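Local coordinates for peptide ABC transporter, peptide-binding protein (PDB 2D5W) that binds oligopeptides, a pentapeptide in this complex, and probably hands them to a membrane-bound ABC importer for uptake, at residues Ala144-Tyr147 / Asp148-Pro152; Gly163-Trp166 / Glu167-Lys170; Ile252-Thr255 / Asn256-Leu259; Ala589-Lys592 / Trp593-Ala596. All coordinates share one frame; numbering follows the deposited sequence.

Overall arrangement
The four contacts follow one another along the chain, and none touches another. Contacts 1 and 2 are neighbours in sequence: the first lies in the loop between strand 136-141 and helix 159-173, the second on that helix, with centres about 30 Å apart. Contact 3, at the start of helix 255-264 beside the five-stranded mixed sheet, lies across the chain's centre from contact 1, about 37 Å between centres. Contact 4, in the loop after strand 583-584, has its centre about 28 Å from those of both contacts 1 and 3. Each is local, holding a turn, a helix, a helix start and a late loop in separate parts of this solute-binding protein.

Contact 1. Residues Ala144-Tyr147 / Asp148-Pro152; sequences AYYY and DTYGP
Asp148 OD1 is held by two groups: the backbone N of Tyr145 reaches it at 2.8 Å in an almost straight bond (178°), and Arg126 forms a salt bridge with the same oxygen. The Tyr145 N-H arrives from above the carboxylate plane. Asp148 is held to Tyr145 a second time, its N donating to Tyr145 O at 3.2 Å, which closes a type I turn. A second type I turn overlaps the first and is closed by Tyr150 N on Tyr147 O at 3.0 Å. Both lie in the loop between strand 136-141 and helix 159-173. Water 1 ties the two turns together, donating a hydrogen bond to Tyr146 O and accepting one from Thr149 N.

With CG anti to its carbonyl carbon (chi1 -64°), Tyr150 lays its ring back over the preceding turn. Tyr147 CA stands 3.6 Å from the ring centroid, only 4° off the normal, a CH-pi contact, and Tyr147 CB presses on Tyr150 CD1 at 3.4 Å. Tyr150 OH meets the edge of the Tyr146 ring, 3.6 Å from Tyr146 CD1. A leucine in place of Tyr150 would probably lose this flat cover over Tyr147 CA and leave a gap beside the Tyr146 ring edge.

Tyrosine suits these places because each ring packs while its hydroxyl reaches onward: Tyr145 OH bonds Asp122, Tyr146 OH the carbonyl of Glu474, and Tyr147 OH the carboxylate of Asp475. The buried Asp148 carboxylate, paired with Arg126 and a backbone N-H, is therefore likely to be stabilised as an anion.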
loop_
_atom_site.group_PDB
_atom_site.type_symbol
_atom_site.label_atom_id
_atom_site.label_comp_id
_atom_site.label_asym_id
_atom_site.label_seq_id
_atom_site.Cartn_x
_atom_site.Cartn_y
_atom_site.Cartn_z
ATOM N N ALA A 144 7.838 -2.636 -22.285
ATOM C CA ALA A 144 6.513 -2.373 -21.745
ATOM C C ALA A 144 5.978 -3.594 -21.007
ATOM O O ALA A 144 6.231 -4.734 -21.411
ATOM C CB ALA A 144 5.561 -1.989 -22.869
ATOM N N TYR A 145 5.248 -3.345 -19.922
ATOM C CA TYR A 145 4.639 -4.406 -19.129
ATOM C C TYR A 145 3.137 -4.376 -19.387
ATOM O O TYR A 145 2.586 -3.345 -19.775
ATOM C CB TYR A 145 4.913 -4.211 -17.635
ATOM C CG TYR A 145 6.337 -4.499 -17.201
ATOM C CD1 TYR A 145 6.696 -4.435 -15.854
ATOM C CD2 TYR A 145 7.325 -4.842 -18.128
ATOM C CE1 TYR A 145 7.999 -4.702 -15.442
ATOM C CE2 TYR A 145 8.629 -5.108 -17.724
ATOM C CZ TYR A 145 8.960 -5.038 -16.383
ATOM O OH TYR A 145 10.256 -5.304 -16.001
ATOM N N TYR A 146 2.473 -5.502 -19.150
ATOM C CA TYR A 146 1.045 -5.623 -19.410
ATOM C C TYR A 146 0.147 -4.629 -18.684
ATOM O O TYR A 146 -0.960 -4.349 -19.142
ATOM C CB TYR A 146 0.580 -7.049 -19.090
ATOM C CG TYR A 146 0.346 -7.324 -17.619
ATOM C CD1 TYR A 146 -0.934 -7.243 -17.073
ATOM C CD2 TYR A 146 1.404 -7.654 -16.772
ATOM C CE1 TYR A 146 -1.157 -7.482 -15.719
ATOM C CE2 TYR A 146 1.191 -7.895 -15.415
ATOM C CZ TYR A 146 -0.090 -7.805 -14.900
ATOM O OH TYR A 146 -0.309 -8.025 -13.557
ATOM N N TYR A 147 0.626 -4.091 -17.566
ATOM C CA TYR A 147 -0.167 -3.165 -16.763
ATOM C C TYR A 147 0.173 -1.684 -16.882
ATOM O O TYR A 147 -0.381 -0.867 -16.148
ATOM C CB TYR A 147 -0.076 -3.572 -15.288
ATOM C CG TYR A 147 1.331 -3.605 -14.706
ATOM C CD1 TYR A 147 2.175 -2.494 -14.778
ATOM C CD2 TYR A 147 1.789 -4.726 -14.017
ATOM C CE1 TYR A 147 3.433 -2.499 -14.173
ATOM C CE2 TYR A 147 3.042 -4.740 -13.407
ATOM C CZ TYR A 147 3.858 -3.625 -13.487
ATOM O OH TYR A 147 5.086 -3.621 -12.868
ATOM N N ASP A 148 1.058 -1.320 -17.802
ATOM C CA ASP A 148 1.461 0.079 -17.920
ATOM C C ASP A 148 0.364 1.098 -18.234
ATOM O O ASP A 148 0.514 2.280 -17.911
ATOM C CB ASP A 148 2.613 0.196 -18.918
ATOM C CG ASP A 148 3.919 -0.365 -18.367
ATOM O OD1 ASP A 148 4.826 -0.666 -19.168
ATOM O OD2 ASP A 148 4.046 -0.494 -17.127
ATOM N N THR A 149 -0.736 0.662 -18.842
ATOM C CA THR A 149 -1.822 1.592 -19.151
ATOM C C THR A 149 -2.851 1.664 -18.026
ATOM O O THR A 149 -3.786 2.462 -18.091
ATOM C CB THR A 149 -2.567 1.210 -20.451
ATOM O OG1 THR A 149 -3.180 -0.074 -20.297
ATOM C CG2 THR A 149 -1.607 1.184 -21.633
ATOM N N TYR A 150 -2.675 0.836 -16.998
ATOM C CA TYR A 150 -3.602 0.803 -15.863
ATOM C C TYR A 150 -3.503 2.056 -14.991
ATOM O O TYR A 150 -2.441 2.366 -14.452
ATOM C CB TYR A 150 -3.329 -0.414 -14.976
ATOM C CG TYR A 150 -3.557 -1.779 -15.600
ATOM C CD1 TYR A 150 -3.410 -2.930 -14.828
ATOM C CD2 TYR A 150 -3.897 -1.927 -16.947
ATOM C CE1 TYR A 150 -3.592 -4.193 -15.371
ATOM C CE2 TYR A 150 -4.084 -3.199 -17.504
ATOM C CZ TYR A 150 -3.928 -4.324 -16.705
ATOM O OH TYR A 150 -4.104 -5.588 -17.222
ATOM N N GLY A 151 -4.617 2.765 -14.840
ATOM C CA GLY A 151 -4.619 3.961 -14.017
ATOM C C GLY A 151 -4.655 3.630 -12.534
ATOM O O GLY A 151 -4.863 2.478 -12.161
ATOM N N PRO A 152 -4.482 4.625 -11.655
ATOM C CA PRO A 152 -4.259 6.030 -12.007
ATOM C C PRO A 152 -2.854 6.349 -12.506
ATOM O O PRO A 152 -1.889 5.638 -12.209
ATOM C CB PRO A 152 -4.583 6.760 -10.710
ATOM C CG PRO A 152 -4.122 5.785 -9.669
ATOM C CD PRO A 152 -4.648 4.470 -10.198
HETATM O O HOH W 1 -1.378 -1.846 -20.162
#

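Contact 2. Residues Gly163-Trp166 / Glu167-Lys170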
loop_
_atom_site.group_PDB
_atom_site.type_symbol
_atom_site.label_atom_id
_atom_site.label_comp_id
_atom_site.label_asym_id
_atom_site.label_seq_id
_atom_site.Cartn_x
_atom_site.Cartn_y
_atom_site.Cartn_z
ATOM N N GLY A 163 11.268 22.676 -6.607
ATOM C CA GLY A 163 12.414 22.751 -7.503
ATOM C C GLY A 163 13.656 23.447 -6.979
ATOM O O GLY A 163 14.758 22.906 -7.093
ATOM N N PRO A 164 13.524 24.653 -6.413
ATOM C CA PRO A 164 14.706 25.353 -5.897
ATOM C C PRO A 164 15.501 24.519 -4.892
ATOM O O PRO A 164 16.726 24.421 -4.981
ATOM C CB PRO A 164 14.111 26.617 -5.285
ATOM C CG PRO A 164 12.941 26.893 -6.189
ATOM C CD PRO A 164 12.331 25.516 -6.348
ATOM N N GLU A 165 14.810 23.911 -3.933
ATOM C CA GLU A 165 15.498 23.091 -2.948
ATOM C C GLU A 165 16.107 21.862 -3.618
ATOM O O GLU A 165 17.218 21.452 -3.281
ATOM C CB GLU A 165 14.545 22.653 -1.835
ATOM C CG GLU A 165 15.195 21.743 -0.796
ATOM C CD GLU A 165 16.248 22.447 0.042
ATOM O OE1 GLU A 165 17.008 21.748 0.744
ATOM O OE2 GLU A 165 16.315 23.693 0.008
ATOM N N TRP A 166 15.385 21.280 -4.571
ATOM C CA TRP A 166 15.883 20.104 -5.276
ATOM C C TRP A 166 17.217 20.406 -5.956
ATOM O O TRP A 166 18.126 19.578 -5.947
ATOM C CB TRP A 166 14.861 19.627 -6.312
ATOM C CG TRP A 166 15.377 18.519 -7.192
ATOM C CD1 TRP A 166 15.561 18.567 -8.545
ATOM C CD2 TRP A 166 15.808 17.214 -6.775
ATOM N NE1 TRP A 166 16.080 17.377 -8.996
ATOM C CE2 TRP A 166 16.242 16.529 -7.933
ATOM C CE3 TRP A 166 15.871 16.559 -5.538
ATOM C CZ2 TRP A 166 16.732 15.219 -7.890
ATOM C CZ3 TRP A 166 16.361 15.253 -5.496
ATOM C CH2 TRP A 166 16.783 14.599 -6.667
ATOM N N GLU A 167 17.340 21.593 -6.544
ATOM C CA GLU A 167 18.588 21.957 -7.208
ATOM C C GLU A 167 19.734 21.962 -6.201
ATOM O O GLU A 167 20.851 21.542 -6.512
ATOM C CB GLU A 167 18.465 23.330 -7.873
ATOM C CG GLU A 167 17.512 23.362 -9.059
ATOM C CD GLU A 167 17.878 22.350 -10.129
ATOM O OE1 GLU A 167 19.059 22.319 -10.541
ATOM O OE2 GLU A 167 16.987 21.590 -10.561
ATOM N N ARG A 168 19.456 22.431 -4.988
ATOM C CA ARG A 168 20.475 22.454 -3.949
ATOM C C ARG A 168 20.818 21.029 -3.527
ATOM O O ARG A 168 21.984 20.701 -3.298
ATOM C CB ARG A 168 19.995 23.260 -2.740
ATOM C CG ARG A 168 19.915 24.762 -2.997
ATOM C CD ARG A 168 19.660 25.534 -1.712
ATOM N NE ARG A 168 18.267 25.467 -1.278
ATOM C CZ ARG A 168 17.280 26.174 -1.819
ATOM N NH1 ARG A 168 17.530 27.010 -2.818
ATOM N NH2 ARG A 168 16.041 26.048 -1.361
ATOM N N VAL A 169 19.799 20.180 -3.432
ATOM C CA VAL A 169 19.996 18.787 -3.052
ATOM C C VAL A 169 20.844 18.076 -4.104
ATOM O O VAL A 169 21.766 17.337 -3.764
ATOM C CB VAL A 169 18.635 18.063 -2.881
ATOM C CG1 VAL A 169 18.850 16.568 -2.654
ATOM C CG2 VAL A 169 17.880 18.672 -1.705
ATOM N N LYS A 170 20.539 18.305 -5.378
ATOM C CA LYS A 170 21.301 17.686 -6.459
ATOM C C LYS A 170 22.768 18.088 -6.391
ATOM O O LYS A 170 23.658 17.257 -6.576
ATOM C CB LYS A 170 20.745 18.092 -7.825
ATOM C CG LYS A 170 19.440 17.428 -8.198
ATOM C CD LYS A 170 19.132 17.619 -9.680
ATOM C CE LYS A 170 19.004 19.088 -10.049
ATOM N NZ LYS A 170 18.738 19.262 -11.506
#
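Glu167 continues helix 159-173, its N donating to Gly163 O at 2.9 Å in the i to i+4 pattern. The helix is kinked at Pro164 and Glu165, neither of whose backbone N atoms bonds to the turn before; proline has no N-H to give. The Glu167 side chain bends at chi2 (-56°) and brings its carboxylate to Lys170 NZ, with OE2 3.1 Å from that nitrogen.

Arg168 turns back toward Glu165. Its NE and NH2 both donate to Glu165 OE2, side-on, at 2.9 and 2.7 Å, so a single oxygen receives both bonds from Arg168, while Pro164 O and Glu165 CA lie over one face of the guanidinium. Arginine's length and two adjacent N-H groups suit this exposed flank.

Val169, by contrast, faces inward. Its CG1 is 4.0 Å from Trp166 CZ3, and both residues also pack on Phe192 of helix 182-194, so a compact branched side chain fits here.

Lys170 uses its two halves differently. The aliphatic part runs over one face of the Trp166 indole, while the ammonium group also forms a salt bridge with Glu109 of helix 101-112, whose OE2 accepts from Trp166 NE1 too. Packing is close along this chain: Lys170 CG makes a CH-pi contact 3.6 Å from the centroid of the five-membered ring, and Lys170 CD comes within 3.1 Å of Trp166 NE1.

Contact 3. Residues Ile252-Thr255 / Asn256-Leu259; sequences IQNT and NSLL
Asn254 OD1 caps the start of helix 255-264, accepting from Ser257 N at 3.0 Å (154°) and, in a weak and more bent bond, from Asn256 N at 2.8 Å. Asn254 is the N-cap residue: with CG anti to the backbone N (chi1 -180°), its amide swings round to amide N-H groups that have no preceding helical turn to bond. Asparagine suits the place because its short side chain ends in a carbonyl oxygen. Leucine at Asn254 would probably leave the N-H groups of Asn256 and Ser257 without this acceptor and fray the first turn.

The tight part is the packing of Ile252 against Ser257 and Leu258. Ile252 sets CG2 3.5 Å from Leu258 N and 3.6 Å from Ser257 CB, while its CD1 meets Leu258 CD1 at 4.0 Å. Branched aliphatic chains fill this side well, and the regular bond from Leu258 N to Asn254 O, 2.9 Å long, runs beside them. The solvent side is looser and polar: Asn256 is exposed, and Ser257 OG stands 3.6 Å from Asn254 OD1.

Beyond the cap, Thr255 OG1 accepts from Val416 N at the start of helix 416-431, and Leu259 packs on helix 283-286. The turn thus leads from strand 246-251 into the helix of a beta-alpha-beta crossover, which passes strand 7-12 and returns at strand 269-270.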
loop_
_atom_site.group_PDB
_atom_site.type_symbol
_atom_site.label_atom_id
_atom_site.label_comp_id
_atom_site.label_asym_id
_atom_site.label_seq_id
_atom_site.Cartn_x
_atom_site.Cartn_y
_atom_site.Cartn_z
ATOM N N ILE A 252 -8.144 7.771 15.343
ATOM C CA ILE A 252 -8.337 7.099 16.626
ATOM C C ILE A 252 -7.626 5.756 16.468
ATOM O O ILE A 252 -8.124 4.850 15.799
ATOM C CB ILE A 252 -9.840 6.913 16.939
ATOM C CG1 ILE A 252 -10.528 8.285 16.983
ATOM C CG2 ILE A 252 -10.009 6.201 18.281
ATOM C CD1 ILE A 252 -12.029 8.226 17.218
ATOM N N GLN A 253 -6.450 5.645 17.083
ATOM C CA GLN A 253 -5.599 4.462 16.963
ATOM C C GLN A 253 -6.171 3.135 17.435
ATOM O O GLN A 253 -5.945 2.099 16.801
ATOM C CB GLN A 253 -4.268 4.708 17.676
ATOM C CG GLN A 253 -3.196 3.685 17.333
ATOM C CD GLN A 253 -1.943 3.845 18.166
ATOM O OE1 GLN A 253 -1.591 4.950 18.581
ATOM N NE2 GLN A 253 -1.250 2.740 18.403
ATOM N N ASN A 254 -6.876 3.145 18.557
ATOM C CA ASN A 254 -7.461 1.911 19.053
ATOM C C ASN A 254 -8.734 1.679 18.251
ATOM O O ASN A 254 -9.652 2.500 18.282
ATOM C CB ASN A 254 -7.767 2.021 20.544
ATOM C CG ASN A 254 -8.371 0.751 21.097
ATOM O OD1 ASN A 254 -9.523 0.428 20.814
ATOM N ND2 ASN A 254 -7.589 0.008 21.873
ATOM N N THR A 255 -8.794 0.565 17.532
ATOM C CA THR A 255 -9.955 0.301 16.693
ATOM C C THR A 255 -11.269 0.155 17.450
ATOM O O THR A 255 -12.327 0.446 16.894
ATOM C CB THR A 255 -9.737 -0.923 15.777
ATOM O OG1 THR A 255 -9.389 -2.063 16.568
ATOM C CG2 THR A 255 -8.626 -0.640 14.769
ATOM N N ASN A 256 -11.227 -0.286 18.707
ATOM C CA ASN A 256 -12.464 -0.385 19.475
ATOM C C ASN A 256 -12.935 1.030 19.810
ATOM O O ASN A 256 -14.131 1.321 19.761
ATOM C CB ASN A 256 -12.265 -1.197 20.761
ATOM C CG ASN A 256 -13.504 -1.201 21.639
ATOM O OD1 ASN A 256 -13.594 -0.454 22.611
ATOM N ND2 ASN A 256 -14.476 -2.028 21.280
ATOM N N SER A 257 -12.002 1.912 20.150
ATOM C CA SER A 257 -12.367 3.289 20.447
ATOM C C SER A 257 -12.919 3.944 19.177
ATOM O O SER A 257 -13.841 4.756 19.241
ATOM C CB SER A 257 -11.156 4.062 20.969
ATOM O OG SER A 257 -10.725 3.516 22.206
ATOM N N LEU A 258 -12.366 3.592 18.018
ATOM C CA LEU A 258 -12.864 4.154 16.767
ATOM C C LEU A 258 -14.280 3.631 16.535
ATOM O O LEU A 258 -15.162 4.379 16.121
ATOM C CB LEU A 258 -11.956 3.775 15.594
ATOM C CG LEU A 258 -12.423 4.249 14.210
ATOM C CD1 LEU A 258 -12.601 5.759 14.180
ATOM C CD2 LEU A 258 -11.405 3.813 13.172
ATOM N N LEU A 259 -14.498 2.347 16.808
ATOM C CA LEU A 259 -15.821 1.750 16.650
ATOM C C LEU A 259 -16.845 2.513 17.496
ATOM O O LEU A 259 -17.943 2.833 17.027
ATOM C CB LEU A 259 -15.793 0.278 17.073
ATOM C CG LEU A 259 -17.143 -0.453 17.072
ATOM C CD1 LEU A 259 -17.737 -0.443 15.674
ATOM C CD2 LEU A 259 -16.954 -1.879 17.559
#

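Contact 4. Residues Ala589-Lys592 / Trp593-Ala596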
loop_
_atom_site.group_PDB
_atom_site.type_symbol
_atom_site.label_atom_id
_atom_site.label_comp_id
_atom_site.label_asym_id
_atom_site.label_seq_id
_atom_site.Cartn_x
_atom_site.Cartn_y
_atom_site.Cartn_z
ATOM N N ALA A 589 -26.506 17.412 -3.896
ATOM C CA ALA A 589 -25.510 16.517 -4.479
ATOM C C ALA A 589 -26.223 15.428 -5.276
ATOM O O ALA A 589 -27.172 14.810 -4.788
ATOM C CB ALA A 589 -24.655 15.897 -3.385
ATOM N N VAL A 590 -25.759 15.193 -6.500
ATOM C CA VAL A 590 -26.369 14.207 -7.381
ATOM C C VAL A 590 -25.693 12.842 -7.311
ATOM O O VAL A 590 -24.507 12.705 -7.618
ATOM C CB VAL A 590 -26.347 14.707 -8.844
ATOM C CG1 VAL A 590 -26.988 13.680 -9.760
ATOM C CG2 VAL A 590 -27.078 16.039 -8.945
ATOM N N LYS A 591 -26.456 11.829 -6.911
ATOM C CA LYS A 591 -25.931 10.472 -6.808
ATOM C C LYS A 591 -25.546 9.959 -8.193
ATOM O O LYS A 591 -26.352 10.004 -9.126
ATOM C CB LYS A 591 -26.982 9.554 -6.183
ATOM C CG LYS A 591 -26.474 8.158 -5.890
ATOM C CD LYS A 591 -27.556 7.293 -5.264
ATOM C CE LYS A 591 -27.020 5.913 -4.921
ATOM N NZ LYS A 591 -28.084 5.029 -4.372
ATOM N N LYS A 592 -24.315 9.473 -8.321
ATOM C CA LYS A 592 -23.810 8.955 -9.591
ATOM C C LYS A 592 -23.306 7.521 -9.465
ATOM O O LYS A 592 -23.137 6.822 -10.468
ATOM C CB LYS A 592 -22.668 9.840 -10.104
ATOM C CG LYS A 592 -23.087 11.236 -10.516
ATOM C CD LYS A 592 -24.015 11.199 -11.717
ATOM C CE LYS A 592 -24.391 12.601 -12.158
ATOM N NZ LYS A 592 -23.193 13.407 -12.518
ATOM N N TRP A 593 -23.059 7.087 -8.234
ATOM C CA TRP A 593 -22.571 5.740 -7.975
ATOM C C TRP A 593 -23.374 5.107 -6.849
ATOM O O TRP A 593 -23.908 5.811 -5.996
ATOM C CB TRP A 593 -21.091 5.778 -7.569
ATOM C CG TRP A 593 -20.215 6.487 -8.550
ATOM C CD1 TRP A 593 -19.950 7.825 -8.599
ATOM C CD2 TRP A 593 -19.544 5.902 -9.673
ATOM N NE1 TRP A 593 -19.159 8.110 -9.687
ATOM C CE2 TRP A 593 -18.897 6.948 -10.364
ATOM C CE3 TRP A 593 -19.431 4.594 -10.165
ATOM C CZ2 TRP A 593 -18.144 6.729 -11.523
ATOM C CZ3 TRP A 593 -18.684 4.377 -11.318
ATOM C CH2 TRP A 593 -18.050 5.440 -11.983
ATOM N N ASP A 594 -23.477 3.783 -6.859
ATOM C CA ASP A 594 -24.175 3.075 -5.795
ATOM C C ASP A 594 -23.260 1.964 -5.314
ATOM O O ASP A 594 -22.766 1.160 -6.105
ATOM C CB ASP A 594 -25.497 2.470 -6.260
ATOM C CG ASP A 594 -26.273 1.852 -5.108
ATOM O OD1 ASP A 594 -26.857 2.613 -4.304
ATOM O OD2 ASP A 594 -26.278 0.611 -4.986
ATOM N N GLN A 595 -23.057 1.917 -4.005
ATOM C CA GLN A 595 -22.168 0.942 -3.392
ATOM C C GLN A 595 -22.556 -0.530 -3.528
ATOM O O GLN A 595 -21.688 -1.395 -3.611
ATOM C CB GLN A 595 -22.005 1.283 -1.909
ATOM C CG GLN A 595 -21.002 0.412 -1.191
ATOM C CD GLN A 595 -19.601 0.592 -1.731
ATOM O OE1 GLN A 595 -18.911 1.559 -1.400
ATOM N NE2 GLN A 595 -19.178 -0.330 -2.581
ATOM N N ALA A 596 -23.852 -0.810 -3.558
ATOM C CA ALA A 596 -24.341 -2.185 -3.630
ATOM C C ALA A 596 -23.650 -3.130 -4.613
ATOM O O ALA A 596 -23.166 -4.194 -4.219
ATOM C CB ALA A 596 -25.843 -2.181 -3.894
#
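Lys591 and Asp594 both hold CG anti to the backbone N (chi1 -173° and -174°), and the lysine chain is extended to its tip. Lys591 NZ then reaches Asp594 OD1 at 2.7 Å, a salt bridge made on the anti side of the carboxylate and tilted 20° from its plane. On its way the lysine passes alongside the Trp593 carbonyl, with CG 3.5 Å and CE 3.3 Å from Trp593 O. A long, flexible, charged chain suits this exposed position, where it also touches a crystal neighbour.

The other carboxylate oxygen is turned along the chain: Asp594 OD2 accepts a weak bond from Ala596 N at 3.2 Å, an Asx turn that links the ion pair to the bend following it. An aspartate fits here because its short stem lets one oxygen meet the lysine while the other meets the backbone.

Trp593 folds over the peptide before it. Lys592 O lies over one face of the indole, 3.5 Å from Trp593 CG. The polar ends of both residues lead elsewhere: Trp593 NE1 bonds Glu581, and Lys592 NZ pairs with Glu237. Asn562 OD1 accepts from the backbone N of both, so Asn562 and Glu237 tie this loop, which follows strand 583-584, to other parts of the chain.

Solvent probably weakens the Lys591-Asp594 attraction at this surface, so the ion pair is likely to act mainly by biasing the loop's shape, while the bonds of Trp593 NE1 to Glu581 and of Asn562 OD1 to two backbone N-H groups probably hold its course as well.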